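Local coordinates for ancestral congerin Con-anc (PDB 3AJY), which binds beta-galactoside sugars as a galectin, reconstructed as an ancestor of the fish lectins called congerins, at residues Leu18-Val23 with Thr130-Glu135; Lys29-Asn34 with Leu46-Asn51; Ser75-Phe80 with His105-Pro110. All blocks are in the same frame, centred on the assembly; numbering follows the deposited sequence.

In the fold
All three contacts belong to one galectin beta-sandwich. Interaction 2 is the buried one: it joins two neighbouring strands of the six-stranded sheet and carries charged side chains to the bound sugar. Interaction 1, partly buried, pairs strands 18-24 and 127-134 at one margin of the five-stranded sheet, where backbone bonds and apolar packing prevail and a second subunit continues the sheet. Interactions 1 and 2 meet between the sheets through Val20 and Ile33. Interaction 3 lies at the surface, across the other margin of the five-stranded sheet, and rests on stacking and van der Waals contact; its Phe78 and Phe80 pack against His48 and Phe50 of interaction 2.

Interaction 1: residues Leu18-Val23 with Thr130-Glu135; sequences LTVGGV and TFVKLE
A classic beta bulge, with Thr130 and Phe131 both facing Gly21, marks one end of the antiparallel pairing of Leu18-Val23 with Thr130-Glu135. Gly21 O takes two amides: Thr130 N sits 2.8 Å from Gly21 O, in the carbonyl plane and on a lone pair, whereas Phe131 N comes from above that plane in a longer bond. Further along, Thr19 and Lys133 form a hydrogen-bonded pair, with Lys133 N 2.7 Å from Thr19 O. The Phe131 ring folds back over the neighbouring strand, its CG placed between backbone N and carbonyl carbon (chi1 77°). There it covers Gly21, whose CA lies 4.0 Å from the Phe131 ring centroid in a CH-pi contact; with no side chain in the way, the ring settles onto the backbone. Thr19 CG2 touches the same ring at Phe131 CE2, 3.9 Å away, while Thr19 OG1 is bonded to Thr89.

In the galectin sandwich, strand 127-134 is the outermost strand of the five-stranded sheet within its chain. Phe131 to Lys133 pair antiparallel with a strand of the second subunit, which carries the sheet across the interface, and Phe131 meets the Phe131 ring of the second subunit there. On the face of Leu18, Val20, Val132 and Leu134 the contacts are apolar: Leu18 CD1 lies 3.6 Å from Val132 CG1, and Leu134 CD1 approaches Leu18 CB at 4.0 Å, with Phe12 touching both leucines.

Interaction 2: residues Lys29-Asn34 with Leu46-Asn51; sequences KRFSIN and LDHRFN. With GAL (beta-D-galactopyranose), chain C; BGC (beta-D-glucopyranose), chain B.
This is an antiparallel hairpin pairing, Lys29-Asn34 against Leu46-Asn51, in the six-stranded sheet of the sandwich, with sugar on one face and buried packing on the other. On the sugar face Arg30 and Asp47 form a side-on salt bridge, both nitrogens gripping a single oxygen: Arg30 NH1 is 2.8 Å and Arg30 NE 3.0 Å from Asp47 OD2. NE uses the syn lone pair, while NH1 comes from above the carboxylate plane. Arg49 NH1 takes the anti lone pair of the same oxygen in a nearly straight bond (175°). Asp47 OD1 accepts from a water that also meets Ser32 OG.

A galactose joined to O4 of a glucose meets the guanidinium edges. Arg30 NH1 donates to galactose O3 at 2.7 Å, and Arg49 NH2 to glucose O3 at 2.7 Å; His45, Asn62 and Tyr52 also bond the galactose, and Glu72 both sugars.

On the inner face Phe31 CG lies between backbone N and carbonyl carbon (chi1 82°), bringing the ring to His48 in an offset stack, the planes 21° apart, with His48 ND1 over the Phe31 face toward its rim. Phe31 O accepts from His48 N (2.7 Å) and His48 ND1 (3.0 Å), from opposite faces of its plane. The Asp47 carboxylate, bound by both arginines, probably offsets the repulsion between Arg30 NH1 and Arg49 NH1, 3.8 Å apart; Asp55 gives Arg49 a second acidic partner.

Interaction 3: residues Ser75-Phe80 with His105-Pro110; sequences SKNFPF and HKLEFP
Asn77 and His105 meet face to face at the side of the galectin beta-sandwich, where the loop leaving strand 68-75 passes the start of strand 106-110. Each is an outermost strand of its sheet, 68-75 of the six-stranded and 106-110 of the five-stranded, so the contact spans the margin between the two layers. It is a small surface contact without a hydrogen bond between the segments.

The tight part is the stack. The Asn77 amide lies over the His105 ring with the planes 24° apart, its CG 3.4 Å above the ring plane of His105 and over the centre. Asn77 ND2 sits above the CD2 side of the ring, 3.1 Å from His105 CD2. From the same face Asn77 CB makes a CH-pi contact, 4.0 Å from the His105 ring centroid. Asn77 CG stands anti to its own carbonyl carbon, with chi1 -81° bringing the amide over the ring. His105, just ahead of the strand, is held in turn by Asp103, whose carboxylate accepts from His105 N.

Elsewhere the packing is looser. The backbones stay well apart, with Ser75 CA and Leu107 CA 8.0 Å from each other, and side chains bridge the interval. Leu107 fills part of it with CD2, while also resting on Ile59, Leu61 and Ile99 between the sheets. Lys106 points away from the loop toward solvent, with a long, weak ion pair to Glu100.

Ser75 ties the loop to itself in an ST turn. Its OG, anti to the backbone N, touches Leu107 CD2 at 3.5 Å and accepts from Asn77 N, which lies 3.1 Å from Ser75 OG.

Interaction 1: residues Leu18-Val23 with Thr130-Glu135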
# COMPACT_ATOMS: atom_id res chain seq x y z
N LEU A 18 -10.19 -1.64 -2.64
CA LEU A 18 -9.03 -1.82 -1.79
C LEU A 18 -8.97 -3.26 -1.35
O LEU A 18 -9.88 -3.73 -0.68
CB LEU A 18 -9.11 -0.91 -0.55
CG LEU A 18 -7.98 -0.99 0.49
CD1 LEU A 18 -6.74 -0.18 0.07
CD2 LEU A 18 -8.49 -0.52 1.86
N THR A 19 -7.90 -3.96 -1.73
CA THR A 19 -7.65 -5.32 -1.26
C THR A 19 -6.48 -5.33 -0.28
O THR A 19 -5.40 -4.86 -0.63
CB THR A 19 -7.31 -6.27 -2.44
OG1 THR A 19 -8.41 -6.29 -3.37
CG2 THR A 19 -7.05 -7.68 -1.94
N VAL A 20 -6.70 -5.85 0.92
CA VAL A 20 -5.61 -6.09 1.86
C VAL A 20 -5.42 -7.60 2.07
O VAL A 20 -6.39 -8.37 2.14
CB VAL A 20 -5.82 -5.36 3.21
CG1 VAL A 20 -5.65 -3.86 3.03
CG2 VAL A 20 -7.19 -5.69 3.82
N GLY A 21 -4.16 -8.00 2.18
CA GLY A 21 -3.81 -9.39 2.45
C GLY A 21 -2.75 -9.49 3.54
O GLY A 21 -2.02 -8.54 3.79
N GLY A 22 -2.68 -10.64 4.20
CA GLY A 22 -1.71 -10.81 5.27
C GLY A 22 -1.89 -12.16 5.88
O GLY A 22 -2.56 -13.03 5.28
N VAL A 23 -1.29 -12.36 7.06
CA VAL A 23 -1.31 -13.63 7.76
C VAL A 23 -1.74 -13.39 9.19
O VAL A 23 -1.19 -12.50 9.88
CB VAL A 23 0.08 -14.32 7.71
CG1 VAL A 23 0.05 -15.70 8.41
CG2 VAL A 23 0.58 -14.47 6.26
N THR A 130 0.46 -7.78 4.88
CA THR A 130 1.49 -8.07 3.89
C THR A 130 1.40 -7.11 2.71
O THR A 130 2.40 -6.59 2.26
CB THR A 130 1.40 -9.52 3.34
OG1 THR A 130 1.43 -10.45 4.41
CG2 THR A 130 2.56 -9.84 2.39
N PHE A 131 0.20 -6.88 2.19
CA PHE A 131 0.10 -6.02 1.04
C PHE A 131 -1.19 -5.23 1.01
O PHE A 131 -2.18 -5.57 1.67
CB PHE A 131 0.29 -6.83 -0.27
CG PHE A 131 -0.91 -7.64 -0.65
CD1 PHE A 131 -0.97 -8.99 -0.38
CD2 PHE A 131 -2.00 -7.02 -1.27
CE1 PHE A 131 -2.10 -9.73 -0.72
CE2 PHE A 131 -3.13 -7.77 -1.61
CZ PHE A 131 -3.18 -9.11 -1.33
N VAL A 132 -1.15 -4.15 0.24
CA VAL A 132 -2.28 -3.29 0.02
C VAL A 132 -2.39 -3.16 -1.49
O VAL A 132 -1.41 -2.83 -2.16
CB VAL A 132 -2.07 -1.90 0.67
CG1 VAL A 132 -3.29 -1.03 0.50
CG2 VAL A 132 -1.73 -2.06 2.16
N LYS A 133 -3.56 -3.44 -2.04
CA LYS A 133 -3.76 -3.28 -3.46
C LYS A 133 -4.93 -2.32 -3.67
O LYS A 133 -5.94 -2.37 -2.98
CB LYS A 133 -3.99 -4.64 -4.13
CG LYS A 133 -4.51 -4.57 -5.59
CD LYS A 133 -4.85 -5.94 -6.18
CE LYS A 133 -3.59 -6.69 -6.55
NZ LYS A 133 -3.90 -8.02 -7.14
N LEU A 134 -4.77 -1.40 -4.62
CA LEU A 134 -5.86 -0.52 -4.96
C LEU A 134 -5.97 -0.39 -6.46
O LEU A 134 -4.97 -0.15 -7.13
CB LEU A 134 -5.63 0.86 -4.33
CG LEU A 134 -6.78 1.85 -4.49
CD1 LEU A 134 -7.85 1.59 -3.46
CD2 LEU A 134 -6.23 3.23 -4.36
N GLU A 135 -7.18 -0.57 -6.98
CA GLU A 135 -7.43 -0.41 -8.41
C GLU A 135 -8.93 -0.24 -8.73
O GLU A 135 -9.30 -0.07 -9.89
CB GLU A 135 -6.79 -1.55 -9.21
CG GLU A 135 -7.14 -2.97 -8.78
CD GLU A 135 -6.47 -4.05 -9.67
OE1 GLU A 135 -5.69 -3.72 -10.59
OE2 GLU A 135 -6.74 -5.24 -9.44
OXT GLU A 135 -9.80 -0.24 -7.85

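Interaction 2: residues Lys29-Asn34 with Leu46-Asn51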
# COMPACT_ATOMS: atom_id res chain seq x y z
N LYS A 29 -6.87 -13.51 19.07
CA LYS A 29 -8.18 -13.22 19.62
C LYS A 29 -9.03 -12.51 18.57
O LYS A 29 -10.20 -12.82 18.41
CB LYS A 29 -8.07 -12.31 20.86
CG LYS A 29 -7.51 -12.97 22.10
CD LYS A 29 -8.07 -12.28 23.37
CE LYS A 29 -7.75 -10.75 23.46
NZ LYS A 29 -8.57 -10.03 24.52
N ARG A 30 -8.41 -11.55 17.88
CA ARG A 30 -9.11 -10.69 16.91
C ARG A 30 -8.08 -10.04 16.00
O ARG A 30 -6.92 -9.91 16.37
CB ARG A 30 -9.89 -9.58 17.64
CG ARG A 30 -8.95 -8.65 18.44
CD ARG A 30 -9.57 -7.99 19.67
NE ARG A 30 -10.47 -6.92 19.32
CZ ARG A 30 -10.44 -5.66 19.77
NH1 ARG A 30 -11.35 -4.84 19.31
NH2 ARG A 30 -9.55 -5.23 20.67
N PHE A 31 -8.50 -9.63 14.81
CA PHE A 31 -7.73 -8.67 14.04
C PHE A 31 -8.71 -7.79 13.28
O PHE A 31 -9.82 -8.22 12.95
CB PHE A 31 -6.69 -9.36 13.13
CG PHE A 31 -7.25 -9.87 11.83
CD1 PHE A 31 -7.93 -11.07 11.78
CD2 PHE A 31 -7.07 -9.14 10.65
CE1 PHE A 31 -8.45 -11.55 10.56
CE2 PHE A 31 -7.59 -9.61 9.44
CZ PHE A 31 -8.27 -10.81 9.40
N SER A 32 -8.30 -6.54 13.02
CA SER A 32 -9.18 -5.56 12.38
C SER A 32 -8.55 -4.89 11.18
O SER A 32 -7.33 -4.76 11.08
CB SER A 32 -9.67 -4.50 13.38
OG SER A 32 -8.58 -3.75 13.89
N ILE A 33 -9.41 -4.52 10.24
CA ILE A 33 -9.06 -3.65 9.14
C ILE A 33 -9.80 -2.37 9.42
O ILE A 33 -10.97 -2.39 9.76
CB ILE A 33 -9.48 -4.27 7.78
CG1 ILE A 33 -8.74 -5.60 7.56
CG2 ILE A 33 -9.24 -3.27 6.63
CD1 ILE A 33 -7.17 -5.53 7.71
N ASN A 34 -9.10 -1.24 9.32
CA ASN A 34 -9.66 0.06 9.63
C ASN A 34 -9.41 1.07 8.52
O ASN A 34 -8.28 1.26 8.08
CB ASN A 34 -9.04 0.59 10.93
CG ASN A 34 -9.12 -0.41 12.04
OD1 ASN A 34 -10.19 -0.65 12.59
ND2 ASN A 34 -7.99 -1.02 12.36
N LEU A 46 -13.43 -3.11 10.77
CA LEU A 46 -13.85 -4.46 10.52
C LEU A 46 -13.08 -5.41 11.44
O LEU A 46 -11.94 -5.77 11.15
CB LEU A 46 -13.63 -4.75 9.03
CG LEU A 46 -14.06 -6.03 8.34
CD1 LEU A 46 -15.59 -6.12 8.24
CD2 LEU A 46 -13.41 -6.06 6.94
N ASP A 47 -13.69 -5.80 12.56
CA ASP A 47 -13.00 -6.57 13.60
C ASP A 47 -13.41 -8.03 13.53
O ASP A 47 -14.58 -8.36 13.72
CB ASP A 47 -13.32 -6.00 15.00
CG ASP A 47 -12.23 -6.31 16.05
OD1 ASP A 47 -11.07 -6.55 15.67
OD2 ASP A 47 -12.54 -6.28 17.27
N HIS A 48 -12.45 -8.90 13.23
CA HIS A 48 -12.70 -10.34 13.10
C HIS A 48 -12.30 -11.00 14.39
O HIS A 48 -11.11 -11.19 14.68
CB HIS A 48 -11.91 -10.92 11.95
CG HIS A 48 -12.01 -10.10 10.70
ND1 HIS A 48 -11.21 -9.00 10.46
CD2 HIS A 48 -12.85 -10.19 9.64
CE1 HIS A 48 -11.53 -8.47 9.29
NE2 HIS A 48 -12.52 -9.17 8.77
N ARG A 49 -13.31 -11.34 15.17
CA ARG A 49 -13.09 -11.80 16.53
C ARG A 49 -13.25 -13.31 16.59
O ARG A 49 -14.36 -13.84 16.52
CB ARG A 49 -14.04 -11.09 17.49
CG ARG A 49 -14.37 -9.70 17.06
CD ARG A 49 -14.11 -8.61 18.06
NE ARG A 49 -15.25 -8.30 18.88
CZ ARG A 49 -15.59 -7.09 19.36
NH1 ARG A 49 -14.92 -5.99 19.07
NH2 ARG A 49 -16.64 -7.01 20.15
N PHE A 50 -12.12 -14.00 16.71
CA PHE A 50 -12.12 -15.41 16.99
C PHE A 50 -12.70 -15.62 18.39
O PHE A 50 -13.57 -16.47 18.60
CB PHE A 50 -10.70 -15.96 16.91
CG PHE A 50 -10.05 -15.72 15.58
CD1 PHE A 50 -9.31 -14.56 15.34
CD2 PHE A 50 -10.18 -16.65 14.55
CE1 PHE A 50 -8.70 -14.34 14.11
CE2 PHE A 50 -9.58 -16.43 13.32
CZ PHE A 50 -8.85 -15.28 13.09
N ASN A 51 -12.22 -14.83 19.34
CA ASN A 51 -12.58 -15.00 20.73
C ASN A 51 -12.35 -13.66 21.42
O ASN A 51 -11.21 -13.34 21.73
CB ASN A 51 -11.70 -16.11 21.35
CG ASN A 51 -11.82 -16.20 22.87
OD1 ASN A 51 -12.93 -16.25 23.42
ND2 ASN A 51 -10.68 -16.24 23.55
C1 GAL C . -14.70 -2.51 21.53
C2 GAL C . -13.21 -2.77 21.37
C3 GAL C . -12.59 -1.82 20.34
C4 GAL C . -13.40 -1.85 19.04
C5 GAL C . -14.88 -1.57 19.33
C6 GAL C . -15.77 -1.59 18.08
O2 GAL C . -12.57 -2.61 22.61
O3 GAL C . -11.26 -2.24 20.11
O4 GAL C . -13.25 -3.12 18.42
O5 GAL C . -15.37 -2.50 20.27
O6 GAL C . -17.10 -1.20 18.42
C2 BGC B . -18.73 -4.50 23.13
C3 BGC B . -17.36 -4.53 22.49
C4 BGC B . -16.53 -3.28 22.82
C5 BGC B . -16.56 -3.07 24.34
C6 BGC B . -15.80 -1.86 24.88
C1 BGC B . -18.56 -4.20 24.61
O1 BGC B . -19.82 -4.08 25.20
O2 BGC B . -19.37 -5.75 22.97
O3 BGC B . -17.56 -4.68 21.11
O4 BGC B . -15.20 -3.51 22.42
O5 BGC B . -17.91 -2.96 24.74
O6 BGC B . -16.30 -0.72 24.22
O HOH W 1 -8.72 -5.14 16.34

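Interaction 3: residues Ser75-Phe80 with His105-Pro110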
# COMPACT_ATOMS: atom_id res chain seq x y z
N SER A 75 -21.75 -9.94 12.27
CA SER A 75 -21.96 -10.99 11.31
C SER A 75 -21.30 -12.30 11.77
O SER A 75 -20.18 -12.29 12.29
CB SER A 75 -21.44 -10.57 9.95
OG SER A 75 -21.26 -11.70 9.12
N LYS A 76 -21.99 -13.41 11.53
CA LYS A 76 -21.46 -14.73 11.86
C LYS A 76 -20.74 -15.42 10.69
O LYS A 76 -20.24 -16.55 10.83
CB LYS A 76 -22.56 -15.62 12.45
CG LYS A 76 -23.04 -15.19 13.84
CD LYS A 76 -22.09 -15.66 14.93
CE LYS A 76 -22.64 -15.36 16.32
NZ LYS A 76 -22.66 -13.89 16.66
N ASN A 77 -20.69 -14.75 9.54
CA ASN A 77 -19.84 -15.16 8.42
C ASN A 77 -18.38 -15.05 8.80
O ASN A 77 -17.84 -13.96 8.84
CB ASN A 77 -20.07 -14.25 7.21
CG ASN A 77 -21.30 -14.63 6.42
OD1 ASN A 77 -22.07 -15.51 6.82
ND2 ASN A 77 -21.49 -13.94 5.28
N PHE A 78 -17.73 -16.17 9.03
CA PHE A 78 -16.37 -16.13 9.55
C PHE A 78 -15.45 -17.16 8.90
O PHE A 78 -15.32 -18.29 9.38
CB PHE A 78 -16.41 -16.31 11.08
CG PHE A 78 -15.22 -15.74 11.77
CD1 PHE A 78 -14.11 -16.53 12.01
CD2 PHE A 78 -15.21 -14.41 12.18
CE1 PHE A 78 -13.00 -16.00 12.66
CE2 PHE A 78 -14.12 -13.88 12.83
CZ PHE A 78 -13.01 -14.68 13.06
N PRO A 79 -14.78 -16.77 7.79
CA PRO A 79 -13.95 -17.73 7.07
C PRO A 79 -12.51 -17.82 7.55
O PRO A 79 -11.71 -18.54 6.95
CB PRO A 79 -13.99 -17.20 5.63
CG PRO A 79 -14.14 -15.74 5.76
CD PRO A 79 -14.81 -15.47 7.11
N PHE A 80 -12.18 -17.12 8.63
CA PHE A 80 -10.78 -16.99 9.05
C PHE A 80 -10.36 -18.00 10.12
O PHE A 80 -11.18 -18.45 10.91
CB PHE A 80 -10.52 -15.56 9.51
CG PHE A 80 -10.74 -14.53 8.44
CD1 PHE A 80 -10.09 -14.65 7.20
CD2 PHE A 80 -11.60 -13.46 8.64
CE1 PHE A 80 -10.29 -13.72 6.21
CE2 PHE A 80 -11.79 -12.51 7.65
CZ PHE A 80 -11.13 -12.63 6.43
N HIS A 105 -17.89 -14.65 0.94
CA HIS A 105 -18.86 -14.02 1.83
C HIS A 105 -18.82 -12.51 1.66
O HIS A 105 -17.75 -11.93 1.45
CB HIS A 105 -18.58 -14.35 3.29
CG HIS A 105 -19.16 -15.66 3.74
ND1 HIS A 105 -18.47 -16.54 4.55
CD2 HIS A 105 -20.36 -16.24 3.49
CE1 HIS A 105 -19.23 -17.60 4.79
NE2 HIS A 105 -20.38 -17.45 4.15
N LYS A 106 -19.99 -11.88 1.76
CA LYS A 106 -20.11 -10.45 1.53
C LYS A 106 -20.86 -9.75 2.66
O LYS A 106 -21.79 -10.31 3.24
CB LYS A 106 -20.76 -10.18 0.17
CG LYS A 106 -19.76 -10.33 -0.97
CD LYS A 106 -20.42 -10.21 -2.34
CE LYS A 106 -19.38 -10.30 -3.45
NZ LYS A 106 -20.00 -10.95 -4.66
N LEU A 107 -20.41 -8.54 2.98
CA LEU A 107 -20.99 -7.72 4.03
C LEU A 107 -21.23 -6.32 3.50
O LEU A 107 -20.63 -5.91 2.51
CB LEU A 107 -20.05 -7.64 5.24
CG LEU A 107 -19.55 -8.92 5.90
CD1 LEU A 107 -18.82 -8.56 7.19
CD2 LEU A 107 -20.71 -9.85 6.20
N GLU A 108 -22.10 -5.59 4.20
CA GLU A 108 -22.34 -4.19 3.91
C GLU A 108 -22.42 -3.41 5.21
O GLU A 108 -22.81 -3.94 6.24
CB GLU A 108 -23.64 -4.02 3.12
CG GLU A 108 -23.63 -4.72 1.78
CD GLU A 108 -24.91 -4.49 0.98
OE1 GLU A 108 -24.93 -4.89 -0.20
OE2 GLU A 108 -25.88 -3.91 1.54
N PHE A 109 -22.06 -2.14 5.14
CA PHE A 109 -22.03 -1.26 6.30
C PHE A 109 -22.31 0.14 5.82
O PHE A 109 -21.74 0.57 4.82
CB PHE A 109 -20.65 -1.33 6.99
CG PHE A 109 -20.60 -0.65 8.35
CD1 PHE A 109 -21.23 -1.23 9.44
CD2 PHE A 109 -19.92 0.54 8.52
CE1 PHE A 109 -21.21 -0.63 10.69
CE2 PHE A 109 -19.88 1.17 9.78
CZ PHE A 109 -20.53 0.58 10.86
N PRO A 110 -23.21 0.85 6.50
CA PRO A 110 -23.46 2.25 6.17
C PRO A 110 -22.23 3.16 6.10
O PRO A 110 -21.33 3.08 6.94
CB PRO A 110 -24.41 2.72 7.28
CG PRO A 110 -24.39 1.65 8.34
CD PRO A 110 -24.05 0.38 7.61